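Long-range contacts in AgaA (Rhizobium radiobacter, PDB 6HLX), which binds the opine agropinic acid as the periplasmic substrate-binding protein of an ABC transporter, serving its import into the bacterium: residues E11-L15 and W166-I172; D16-Q20 and P134-V139; E199-V203 and D215-D221. One frame throughout, in Å; residues are numbered along the deposited sequence.

Contacts 1 and 2 use consecutive pieces of one loop, which follows strand 3-8 and precedes helix 23-32; their centres are about 17 Å apart, and they touch where T14 packs on V19. Along the chain, contact 2 is closed within the span of contact 1, and contact 3 follows both. Contacts 1 and 3 border one mixed sheet: residues 166-172 turn between its strands 161-167 and 171-176, while residues 215-221 leave its strand 213-214. Their centres are about 20 Å apart, those of contacts 2 and 3 about 28 Å. Q20 in contact 2 and Y216 in contact 3 both belong to the agropinic acid pocket, so two of these packing regions reach the ligand.

Contact 1. Residues E11-L15 and W166-I172; sequences EPSTL and WTRGREI. With ZN (zinc ion), chain N; EDO (1,2-ethanediol), chain Y.
E11 OE1 is gripped by two donors from the hairpin 166-172. The indole NE1 of W166 lies 2.9 Å from E11 OE1 and approaches the anti lone pair in a somewhat bent bond. The backbone N of G169 lies 3.0 Å from the same E11 OE1. It comes from the syn side but well out of the carboxylate plane, in a nearly straight bond (N-H...O angle 174°). A weak third bond runs from G169 N to E11 OE2. With CG anti to the backbone N (chi1 175°) and the chain extended beyond it, E11 delivers its carboxylate to the indole edge and the turn together, the carboxylate and ring planes standing 48° apart. These two strong bonds from different directions should restrict rotation of the carboxylate.

The W166 ring is contacted on both faces from within its own hairpin. I172 CD1 sits 3.7 Å above the plane, over its centre, and on the opposite face lies the R168 guanidinium, with NH2 offset toward the rim. P12 O comes to the ring edge, 3.2 Å from W166 CZ2, and L15 runs past the indole in the opposite direction, its CG 3.7 Å from W166 CZ3. On the face of the indole that it covers, I172 CD1 also meets P12 CG end-on, 4.1 Å away, and touches L15 CD1. F195 of the adjoining strand 190-195 packs against E11, P12 and I172, while V28 of helix 23-32 covers L15 and I172.

E171 points away from this packing and chelates a zinc ion through both carboxylate oxygens, with H192 as a further ligand. T167 O accepts from both R170 N and E171 N, the geometry of a classic beta bulge. Thus the loop after strand 3-8 is fastened to a bulged beta hairpin at the edge of the mixed sheet.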
loop_
_atom_site.group_PDB
_atom_site.type_symbol
_atom_site.label_atom_id
_atom_site.label_comp_id
_atom_site.label_asym_id
_atom_site.label_seq_id
_atom_site.Cartn_x
_atom_site.Cartn_y
_atom_site.Cartn_z
ATOM N N GLU A 11 -3.856 -15.320 -2.599
ATOM C CA GLU A 11 -2.781 -15.983 -1.889
ATOM C C GLU A 11 -1.532 -15.096 -1.966
ATOM O O GLU A 11 -1.131 -14.708 -3.066
ATOM C CB GLU A 11 -2.508 -17.358 -2.524
ATOM C CG GLU A 11 -1.316 -18.089 -1.936
ATOM C CD GLU A 11 -1.236 -19.567 -2.291
ATOM O OE1 GLU A 11 -0.637 -20.333 -1.504
ATOM O OE2 GLU A 11 -1.773 -19.965 -3.351
ATOM N N PRO A 12 -0.866 -14.802 -0.832
ATOM C CA PRO A 12 0.357 -13.976 -0.917
ATOM C C PRO A 12 1.430 -14.656 -1.772
ATOM O O PRO A 12 1.688 -15.865 -1.630
ATOM C CB PRO A 12 0.829 -13.898 0.543
ATOM C CG PRO A 12 -0.462 -14.046 1.354
ATOM C CD PRO A 12 -1.225 -15.102 0.568
ATOM N N SER A 13 2.054 -13.887 -2.667
ATOM C CA SER A 13 3.143 -14.408 -3.506
ATOM C C SER A 13 4.373 -14.684 -2.625
ATOM O O SER A 13 5.159 -15.588 -2.915
ATOM C CB SER A 13 3.494 -13.394 -4.591
ATOM O OG SER A 13 3.871 -12.173 -3.981
ATOM N N THR A 14 4.498 -13.928 -1.515
ATOM C CA THR A 14 5.574 -14.079 -0.532
ATOM C C THR A 14 5.225 -13.410 0.791
ATOM O O THR A 14 4.441 -12.459 0.825
ATOM C CB THR A 14 6.927 -13.532 -1.058
ATOM O OG1 THR A 14 7.946 -13.880 -0.102
ATOM C CG2 THR A 14 6.920 -12.009 -1.292
ATOM N N LEU A 15 5.825 -13.907 1.882
ATOM C CA LEU A 15 5.698 -13.258 3.176
ATOM C C LEU A 15 7.034 -12.555 3.515
ATOM O O LEU A 15 7.165 -11.989 4.596
ATOM C CB LEU A 15 5.288 -14.242 4.270
ATOM C CG LEU A 15 3.857 -14.801 4.155
ATOM C CD1 LEU A 15 3.574 -15.771 5.309
ATOM C CD2 LEU A 15 2.817 -13.659 4.179
ATOM N N TRP A 166 1.356 -23.116 6.121
ATOM C CA TRP A 166 0.843 -22.573 4.879
ATOM C C TRP A 166 0.524 -23.755 3.962
ATOM O O TRP A 166 1.427 -24.504 3.585
ATOM C CB TRP A 166 1.900 -21.665 4.242
ATOM C CG TRP A 166 1.525 -20.909 2.987
ATOM C CD1 TRP A 166 0.462 -21.122 2.150
ATOM C CD2 TRP A 166 2.216 -19.760 2.480
ATOM N NE1 TRP A 166 0.483 -20.191 1.119
ATOM C CE2 TRP A 166 1.555 -19.351 1.299
ATOM C CE3 TRP A 166 3.336 -19.030 2.919
ATOM C CZ2 TRP A 166 1.976 -18.230 0.555
ATOM C CZ3 TRP A 166 3.781 -17.953 2.160
ATOM C CH2 TRP A 166 3.112 -17.570 0.986
ATOM N N THR A 167 -0.757 -23.950 3.655
ATOM C CA THR A 167 -1.159 -24.985 2.698
ATOM C C THR A 167 -1.293 -24.255 1.364
ATOM O O THR A 167 -2.221 -23.455 1.197
ATOM C CB THR A 167 -2.456 -25.663 3.154
ATOM O OG1 THR A 167 -2.177 -26.334 4.387
ATOM C CG2 THR A 167 -2.975 -26.680 2.119
ATOM N N ARG A 168 -0.381 -24.527 0.416
ATOM C CA ARG A 168 -0.373 -23.852 -0.895
ATOM C C ARG A 168 -1.736 -23.962 -1.568
ATOM O O ARG A 168 -2.311 -25.057 -1.609
ATOM C CB ARG A 168 0.751 -24.402 -1.824
ATOM C CG ARG A 168 2.169 -24.381 -1.198
ATOM C CD ARG A 168 2.882 -23.043 -1.248
ATOM N NE ARG A 168 3.833 -22.848 -0.149
ATOM C CZ ARG A 168 4.514 -21.723 0.061
ATOM N NH1 ARG A 168 5.359 -21.631 1.081
ATOM N NH2 ARG A 168 4.357 -20.682 -0.747
ATOM N N GLY A 169 -2.241 -22.827 -2.046
ATOM C CA GLY A 169 -3.536 -22.740 -2.717
ATOM C C GLY A 169 -4.737 -22.775 -1.789
ATOM O O GLY A 169 -5.874 -22.747 -2.265
ATOM N N ARG A 170 -4.524 -22.815 -0.455
ATOM C CA ARG A 170 -5.679 -22.902 0.430
ATOM C C ARG A 170 -5.659 -21.899 1.574
ATOM O O ARG A 170 -6.592 -21.093 1.685
ATOM C CB ARG A 170 -5.856 -24.343 0.960
ATOM C CG ARG A 170 -6.961 -24.466 1.998
ATOM C CD ARG A 170 -7.373 -25.902 2.310
ATOM N NE ARG A 170 -8.365 -25.947 3.396
ATOM C CZ ARG A 170 -9.667 -25.691 3.244
ATOM N NH1 ARG A 170 -10.483 -25.728 4.288
ATOM N NH2 ARG A 170 -10.158 -25.386 2.046
ATOM N N GLU A 171 -4.652 -21.983 2.467
ATOM C CA GLU A 171 -4.649 -21.069 3.610
ATOM C C GLU A 171 -3.317 -20.954 4.328
ATOM O O GLU A 171 -2.462 -21.830 4.215
ATOM C CB GLU A 171 -5.726 -21.488 4.645
ATOM C CG GLU A 171 -5.470 -22.835 5.311
ATOM C CD GLU A 171 -6.430 -23.155 6.447
ATOM O OE1 GLU A 171 -7.401 -22.387 6.653
ATOM O OE2 GLU A 171 -6.212 -24.179 7.124
ATOM N N ILE A 172 -3.194 -19.889 5.124
ATOM C CA ILE A 172 -2.100 -19.702 6.084
ATOM C C ILE A 172 -2.772 -19.691 7.459
ATOM O O ILE A 172 -3.755 -18.963 7.647
ATOM C CB ILE A 172 -1.310 -18.391 5.855
ATOM C CG1 ILE A 172 -0.449 -18.490 4.564
ATOM C CG2 ILE A 172 -0.447 -18.034 7.096
ATOM C CD1 ILE A 172 -0.024 -17.136 3.973
HETATM ZN ZN ZN N . -7.967 -23.754 8.390
HETATM C C1 EDO Y . 1.703 -27.558 1.536
HETATM O O1 EDO Y . 1.704 -26.360 0.833
HETATM C C2 EDO Y . 0.582 -28.342 0.898
HETATM O O2 EDO Y . 0.973 -28.673 -0.414
#

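Contact 2. Residues D16-Q20 and P134-V139; sequences DTVVQ and PESVIV
T17 and V137 meet at a slant, the threonine CB 3.6 Å from V137 CG2, while T17 CG2 runs past V139 in the opposite sense and comes 3.8 Å from V139 CG1. The first torsion of T17 divides its two branches: CG2 lies anti to the carbonyl carbon and faces the valines, whereas OG1, between the backbone N and the carbonyl carbon, is turned to a water. That water accepts from T17 OG1 at 2.7 Å and donates to E135 O at 2.8 Å and to V137 O, so one molecule joins the side chain to two carbonyls of the other loop.

E135 is folded at chi2 (63°), which brings its chain back along the 16-20 backbone. Its CG lies 3.6 Å from V19 O, and its carboxylate crosses Q20 with the amide and carboxylate planes 49° apart; Q20 CG, rather than the amide, makes the nearest approach, 3.7 Å from E135 CD. The backbones also come close: E135 CA is 3.2 Å from T17 O in a CA-H...O contact with an angle of 147° at the hydrogen.

No direct hydrogen bond spans the two segments. The E135 carboxylate instead finds its partners on helix 23-32, in salt bridges with K29 and R26, and K29 also donates to T17 O and V19 O. Q20 OE1 is bound by G22 N, and its side chain reaches agropinic acid. The buried E135 carboxylate therefore lies between two cationic side chains that probably stabilise its negative charge, and K29 and the bridging water provide polar links between loops that touch each other directly mainly through carbon.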
loop_
_atom_site.group_PDB
_atom_site.type_symbol
_atom_site.label_atom_id
_atom_site.label_comp_id
_atom_site.label_asym_id
_atom_site.label_seq_id
_atom_site.Cartn_x
_atom_site.Cartn_y
_atom_site.Cartn_z
ATOM N N ASP A 16 8.023 -12.592 2.571
ATOM C CA ASP A 16 9.333 -11.931 2.739
ATOM C C ASP A 16 9.024 -10.492 3.213
ATOM O O ASP A 16 8.278 -9.762 2.555
ATOM C CB ASP A 16 10.140 -11.966 1.422
ATOM C CG ASP A 16 11.505 -11.318 1.512
ATOM O OD1 ASP A 16 11.673 -10.397 2.335
ATOM O OD2 ASP A 16 12.390 -11.695 0.724
ATOM N N THR A 17 9.470 -10.147 4.429
ATOM C CA THR A 17 8.984 -8.903 5.037
ATOM C C THR A 17 9.232 -7.654 4.230
ATOM O O THR A 17 8.343 -6.794 4.203
ATOM C CB THR A 17 9.473 -8.711 6.475
ATOM O OG1 THR A 17 10.886 -8.472 6.481
ATOM C CG2 THR A 17 9.111 -9.932 7.384
ATOM N N VAL A 18 10.403 -7.551 3.567
ATOM C CA VAL A 18 10.814 -6.313 2.884
ATOM C C VAL A 18 10.072 -6.083 1.545
ATOM O O VAL A 18 10.094 -4.960 1.017
ATOM C CB VAL A 18 12.347 -6.213 2.710
ATOM C CG1 VAL A 18 13.074 -6.330 4.049
ATOM C CG2 VAL A 18 12.871 -7.234 1.699
ATOM N N VAL A 19 9.476 -7.158 0.986
ATOM C CA VAL A 19 8.739 -7.102 -0.280
ATOM C C VAL A 19 7.319 -6.677 -0.018
ATOM O O VAL A 19 6.703 -7.158 0.942
ATOM C CB VAL A 19 8.782 -8.490 -0.991
ATOM C CG1 VAL A 19 7.981 -8.492 -2.286
ATOM C CG2 VAL A 19 10.217 -8.920 -1.243
ATOM N N GLN A 20 6.784 -5.812 -0.891
ATOM C CA GLN A 20 5.392 -5.353 -0.802
ATOM C C GLN A 20 4.643 -6.144 -1.901
ATOM O O GLN A 20 4.679 -5.741 -3.078
ATOM C CB GLN A 20 5.325 -3.831 -1.069
ATOM C CG GLN A 20 4.080 -3.131 -0.502
ATOM C CD GLN A 20 2.761 -3.744 -0.883
ATOM O OE1 GLN A 20 2.426 -4.850 -0.444
ATOM N NE2 GLN A 20 1.965 -3.032 -1.666
ATOM N N PRO A 134 4.427 -1.942 6.808
ATOM C CA PRO A 134 4.424 -3.402 7.069
ATOM C C PRO A 134 5.764 -4.018 6.604
ATOM O O PRO A 134 6.173 -5.077 7.094
ATOM C CB PRO A 134 3.280 -3.901 6.170
ATOM C CG PRO A 134 2.311 -2.668 6.093
ATOM C CD PRO A 134 3.296 -1.528 5.937
ATOM N N GLU A 135 6.456 -3.335 5.653
ATOM C CA GLU A 135 7.732 -3.840 5.118
ATOM C C GLU A 135 8.943 -3.454 5.993
ATOM O O GLU A 135 10.069 -3.893 5.699
ATOM C CB GLU A 135 7.925 -3.383 3.636
ATOM C CG GLU A 135 6.937 -4.045 2.663
ATOM C CD GLU A 135 5.458 -3.746 2.893
ATOM O OE1 GLU A 135 5.114 -2.566 3.139
ATOM O OE2 GLU A 135 4.641 -4.697 2.848
ATOM N N SER A 136 8.729 -2.619 7.035
ATOM C CA SER A 136 9.805 -2.155 7.943
ATOM C C SER A 136 9.811 -2.942 9.287
ATOM O O SER A 136 10.494 -2.567 10.246
ATOM C CB SER A 136 9.675 -0.648 8.213
ATOM O OG SER A 136 9.810 0.067 6.992
ATOM N N VAL A 137 9.089 -4.072 9.332
ATOM C CA VAL A 137 9.005 -4.899 10.545
ATOM C C VAL A 137 10.359 -5.513 10.853
ATOM O O VAL A 137 11.191 -5.643 9.950
ATOM C CB VAL A 137 7.880 -5.961 10.448
ATOM C CG1 VAL A 137 6.510 -5.272 10.373
ATOM C CG2 VAL A 137 8.097 -6.875 9.248
ATOM N N ILE A 138 10.568 -5.893 12.122
ATOM C CA ILE A 138 11.849 -6.424 12.598
ATOM C C ILE A 138 11.834 -7.931 12.712
ATOM O O ILE A 138 10.920 -8.496 13.312
ATOM C CB ILE A 138 12.249 -5.781 13.975
ATOM C CG1 ILE A 138 12.174 -4.217 13.974
ATOM C CG2 ILE A 138 13.639 -6.270 14.462
ATOM C CD1 ILE A 138 12.990 -3.545 12.822
ATOM N N VAL A 139 12.880 -8.569 12.192
ATOM C CA VAL A 139 13.047 -10.022 12.287
ATOM C C VAL A 139 14.400 -10.306 12.975
ATOM O O VAL A 139 15.220 -9.385 13.105
ATOM C CB VAL A 139 12.888 -10.750 10.917
ATOM C CG1 VAL A 139 11.495 -10.515 10.340
ATOM C CG2 VAL A 139 13.969 -10.329 9.935
HETATM O O HOH W 1 11.352 -5.872 7.245
#

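Contact 3. Residues E199-V203 and D215-D221; sequences ENTRV and DYVPAKD. With G9Z (agropinic acid), chain E; EDO (1,2-ethanediol), chain B.
D215 offers its backbone O to R202 NE at 2.9 Å, with an N-H...O angle of 143° and the carbonyl oxygen 21° out of the guanidinium plane. Its OD1 is near the same arginine but well out of that plane, so only charge attraction is involved. At Y216 the carbonyl takes R202 NH2 at 2.8 Å, straighter at 163° and close to the guanidinium plane. R202, bent at chi3, thus spans two successive carbonyls with one edge; its NH1 bonds to Y196 O. The Y216 ring stands almost perpendicular to the guanidinium and leads away from the helix, its OH donating to the O atom of agropinic acid at 2.7 Å and also bonding with T23.

P218 faces the helix. Its CD is pressed to 3.4 Å from V203 CG2, tighter than usual for two carbons, and E199 slides past its ring, OE1 lying 3.6 Å from P218 CB. The other E199 oxygen, OE2, is bound by S333 N. The K220 and N200 side chains cross at about a right angle; the bend at the last torsion of K220 turns NZ to N200 OD1, to which it donates at 2.8 Å. The same amine forms a salt bridge with D221 OD2, 2.9 Å away, from the syn side and tilted out of the carboxylate plane, and a water links it to E199 OE1. D221 packs its carboxylate against the methyls of V203, while a second water connects its OD1 to N200 OD1.

Around K220, then, the two nearby carboxylates of E199 and D221 probably stabilise the ammonium charge. R202 holds the backbone of D215 and Y216 against helix 199-207, just where the tyrosine departs for the ligand carboxylate, consistent with a second-shell role in positioning it.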
loop_
_atom_site.group_PDB
_atom_site.type_symbol
_atom_site.label_atom_id
_atom_site.label_comp_id
_atom_site.label_asym_id
_atom_site.label_seq_id
_atom_site.Cartn_x
_atom_site.Cartn_y
_atom_site.Cartn_z
ATOM N N GLU A 199 -13.831 -13.275 -6.575
ATOM C CA GLU A 199 -14.553 -12.445 -5.589
ATOM C C GLU A 199 -15.981 -12.914 -5.309
ATOM O O GLU A 199 -16.477 -12.725 -4.184
ATOM C CB GLU A 199 -14.505 -10.946 -5.944
ATOM C CG GLU A 199 -15.118 -10.596 -7.287
ATOM C CD GLU A 199 -14.549 -9.307 -7.853
ATOM O OE1 GLU A 199 -15.331 -8.340 -7.990
ATOM O OE2 GLU A 199 -13.325 -9.251 -8.130
ATOM N N ASN A 200 -16.615 -13.581 -6.282
ATOM C CA ASN A 200 -17.960 -14.135 -6.060
ATOM C C ASN A 200 -17.897 -15.296 -5.076
ATOM O O ASN A 200 -18.737 -15.365 -4.161
ATOM C CB ASN A 200 -18.650 -14.513 -7.368
ATOM C CG ASN A 200 -18.881 -13.283 -8.206
ATOM O OD1 ASN A 200 -19.484 -12.308 -7.755
ATOM N ND2 ASN A 200 -18.346 -13.258 -9.416
ATOM N N THR A 201 -16.860 -16.171 -5.195
ATOM C CA THR A 201 -16.699 -17.248 -4.209
ATOM C C THR A 201 -16.399 -16.638 -2.818
ATOM O O THR A 201 -16.854 -17.179 -1.801
ATOM C CB THR A 201 -15.597 -18.268 -4.585
ATOM O OG1 THR A 201 -14.307 -17.671 -4.427
ATOM C CG2 THR A 201 -15.780 -18.839 -5.976
ATOM N N ARG A 202 -15.640 -15.519 -2.787
ATOM C CA ARG A 202 -15.308 -14.871 -1.523
ATOM C C ARG A 202 -16.569 -14.348 -0.810
ATOM O O ARG A 202 -16.749 -14.611 0.384
ATOM C CB ARG A 202 -14.281 -13.758 -1.743
ATOM C CG ARG A 202 -13.722 -13.226 -0.442
ATOM C CD ARG A 202 -12.456 -12.412 -0.656
ATOM N NE ARG A 202 -12.657 -11.165 -1.416
ATOM C CZ ARG A 202 -12.341 -10.987 -2.695
ATOM N NH1 ARG A 202 -11.877 -12.007 -3.425
ATOM N NH2 ARG A 202 -12.514 -9.799 -3.270
ATOM N N VAL A 203 -17.428 -13.617 -1.547
ATOM C CA VAL A 203 -18.689 -13.084 -1.014
ATOM C C VAL A 203 -19.588 -14.255 -0.603
ATOM O O VAL A 203 -20.157 -14.242 0.511
ATOM C CB VAL A 203 -19.369 -12.158 -2.042
ATOM C CG1 VAL A 203 -20.806 -11.829 -1.635
ATOM C CG2 VAL A 203 -18.557 -10.884 -2.223
ATOM N N ASP A 215 -12.116 -9.549 2.884
ATOM C CA ASP A 215 -11.630 -8.227 2.441
ATOM C C ASP A 215 -12.030 -7.969 0.980
ATOM O O ASP A 215 -12.640 -8.835 0.341
ATOM C CB ASP A 215 -10.126 -8.043 2.696
ATOM C CG ASP A 215 -9.182 -8.920 1.930
ATOM O OD1 ASP A 215 -9.644 -9.642 1.013
ATOM O OD2 ASP A 215 -7.966 -8.856 2.208
ATOM N N TYR A 216 -11.726 -6.759 0.454
ATOM C CA TYR A 216 -12.062 -6.374 -0.915
ATOM C C TYR A 216 -13.513 -6.733 -1.285
ATOM O O TYR A 216 -13.760 -7.461 -2.240
ATOM C CB TYR A 216 -11.059 -6.985 -1.903
ATOM C CG TYR A 216 -9.745 -6.243 -1.957
ATOM C CD1 TYR A 216 -8.696 -6.584 -1.107
ATOM C CD2 TYR A 216 -9.507 -5.275 -2.929
ATOM C CE1 TYR A 216 -7.466 -5.928 -1.168
ATOM C CE2 TYR A 216 -8.274 -4.616 -3.010
ATOM C CZ TYR A 216 -7.255 -4.944 -2.124
ATOM O OH TYR A 216 -6.019 -4.323 -2.216
ATOM N N VAL A 217 -14.479 -6.258 -0.485
ATOM C CA VAL A 217 -15.883 -6.538 -0.788
ATOM C C VAL A 217 -16.185 -5.855 -2.122
ATOM O O VAL A 217 -15.964 -4.638 -2.234
ATOM C CB VAL A 217 -16.823 -5.993 0.318
ATOM C CG1 VAL A 217 -18.287 -6.148 -0.086
ATOM C CG2 VAL A 217 -16.533 -6.676 1.657
ATOM N N PRO A 218 -16.664 -6.592 -3.140
ATOM C CA PRO A 218 -16.960 -5.932 -4.434
ATOM C C PRO A 218 -18.084 -4.912 -4.296
ATOM O O PRO A 218 -19.017 -5.126 -3.520
ATOM C CB PRO A 218 -17.377 -7.089 -5.346
ATOM C CG PRO A 218 -16.835 -8.329 -4.671
ATOM C CD PRO A 218 -16.943 -8.037 -3.201
ATOM N N ALA A 219 -17.988 -3.801 -5.051
ATOM C CA ALA A 219 -18.998 -2.726 -5.029
ATOM C C ALA A 219 -20.402 -3.251 -5.322
ATOM O O ALA A 219 -21.353 -2.786 -4.699
ATOM C CB ALA A 219 -18.626 -1.639 -6.040
ATOM N N LYS A 220 -20.542 -4.242 -6.218
ATOM C CA LYS A 220 -21.886 -4.767 -6.538
ATOM C C LYS A 220 -22.562 -5.500 -5.356
ATOM O O LYS A 220 -23.793 -5.652 -5.351
ATOM C CB LYS A 220 -21.857 -5.661 -7.787
ATOM C CG LYS A 220 -21.115 -6.969 -7.579
ATOM C CD LYS A 220 -21.302 -7.951 -8.726
ATOM C CE LYS A 220 -21.047 -9.364 -8.252
ATOM N NZ LYS A 220 -19.703 -9.520 -7.601
ATOM N N ASP A 221 -21.761 -5.979 -4.388
ATOM C CA ASP A 221 -22.285 -6.732 -3.229
ATOM C C ASP A 221 -22.376 -5.905 -1.933
ATOM O O ASP A 221 -22.907 -6.397 -0.936
ATOM C CB ASP A 221 -21.411 -7.979 -2.986
ATOM C CG ASP A 221 -21.302 -8.893 -4.195
ATOM O OD1 ASP A 221 -22.326 -9.490 -4.581
ATOM O OD2 ASP A 221 -20.202 -8.988 -4.763
HETATM O OAM G9Z E . -2.846 -5.707 -3.497
HETATM C CAB G9Z E . -3.665 -5.267 -4.315
HETATM C CAC G9Z E . -4.590 -6.092 -4.987
HETATM C CB G9Z E . -5.433 -5.145 -5.895
HETATM C CA G9Z E . -4.758 -3.788 -5.786
HETATM C C G9Z E . -5.704 -2.765 -5.461
HETATM O O G9Z E . -6.002 -2.577 -4.249
HETATM N N G9Z E . -3.690 -3.995 -4.754
HETATM C CAG G9Z E . -2.827 -2.886 -4.191
HETATM C CAH G9Z E . -1.685 -2.559 -5.154
HETATM O OAP G9Z E . -2.284 -2.061 -6.350
HETATM C CAI G9Z E . -0.713 -1.519 -4.589
HETATM O OAQ G9Z E . -0.446 -1.830 -3.198
HETATM C CAJ G9Z E . 0.660 -1.542 -5.340
HETATM O OAR G9Z E . 1.537 -0.554 -4.768
HETATM C CAK G9Z E . 0.607 -1.387 -6.879
HETATM O OAT G9Z E . 1.894 -1.713 -7.440
HETATM C CAL G9Z E . 0.130 0.005 -7.320
HETATM O OAS G9Z E . -0.027 0.040 -8.755
HETATM O OXT G9Z E . -6.224 -2.120 -6.411
HETATM C C1 EDO B . -14.711 -3.355 -6.340
HETATM O O1 EDO B . -15.268 -2.380 -5.528
HETATM C C2 EDO B . -15.793 -4.051 -7.161
HETATM O O2 EDO B . -16.166 -3.291 -8.268
HETATM O O HOH W 2 -17.835 -7.728 -8.706
HETATM O O HOH W 3 -21.413 -11.854 -5.668
#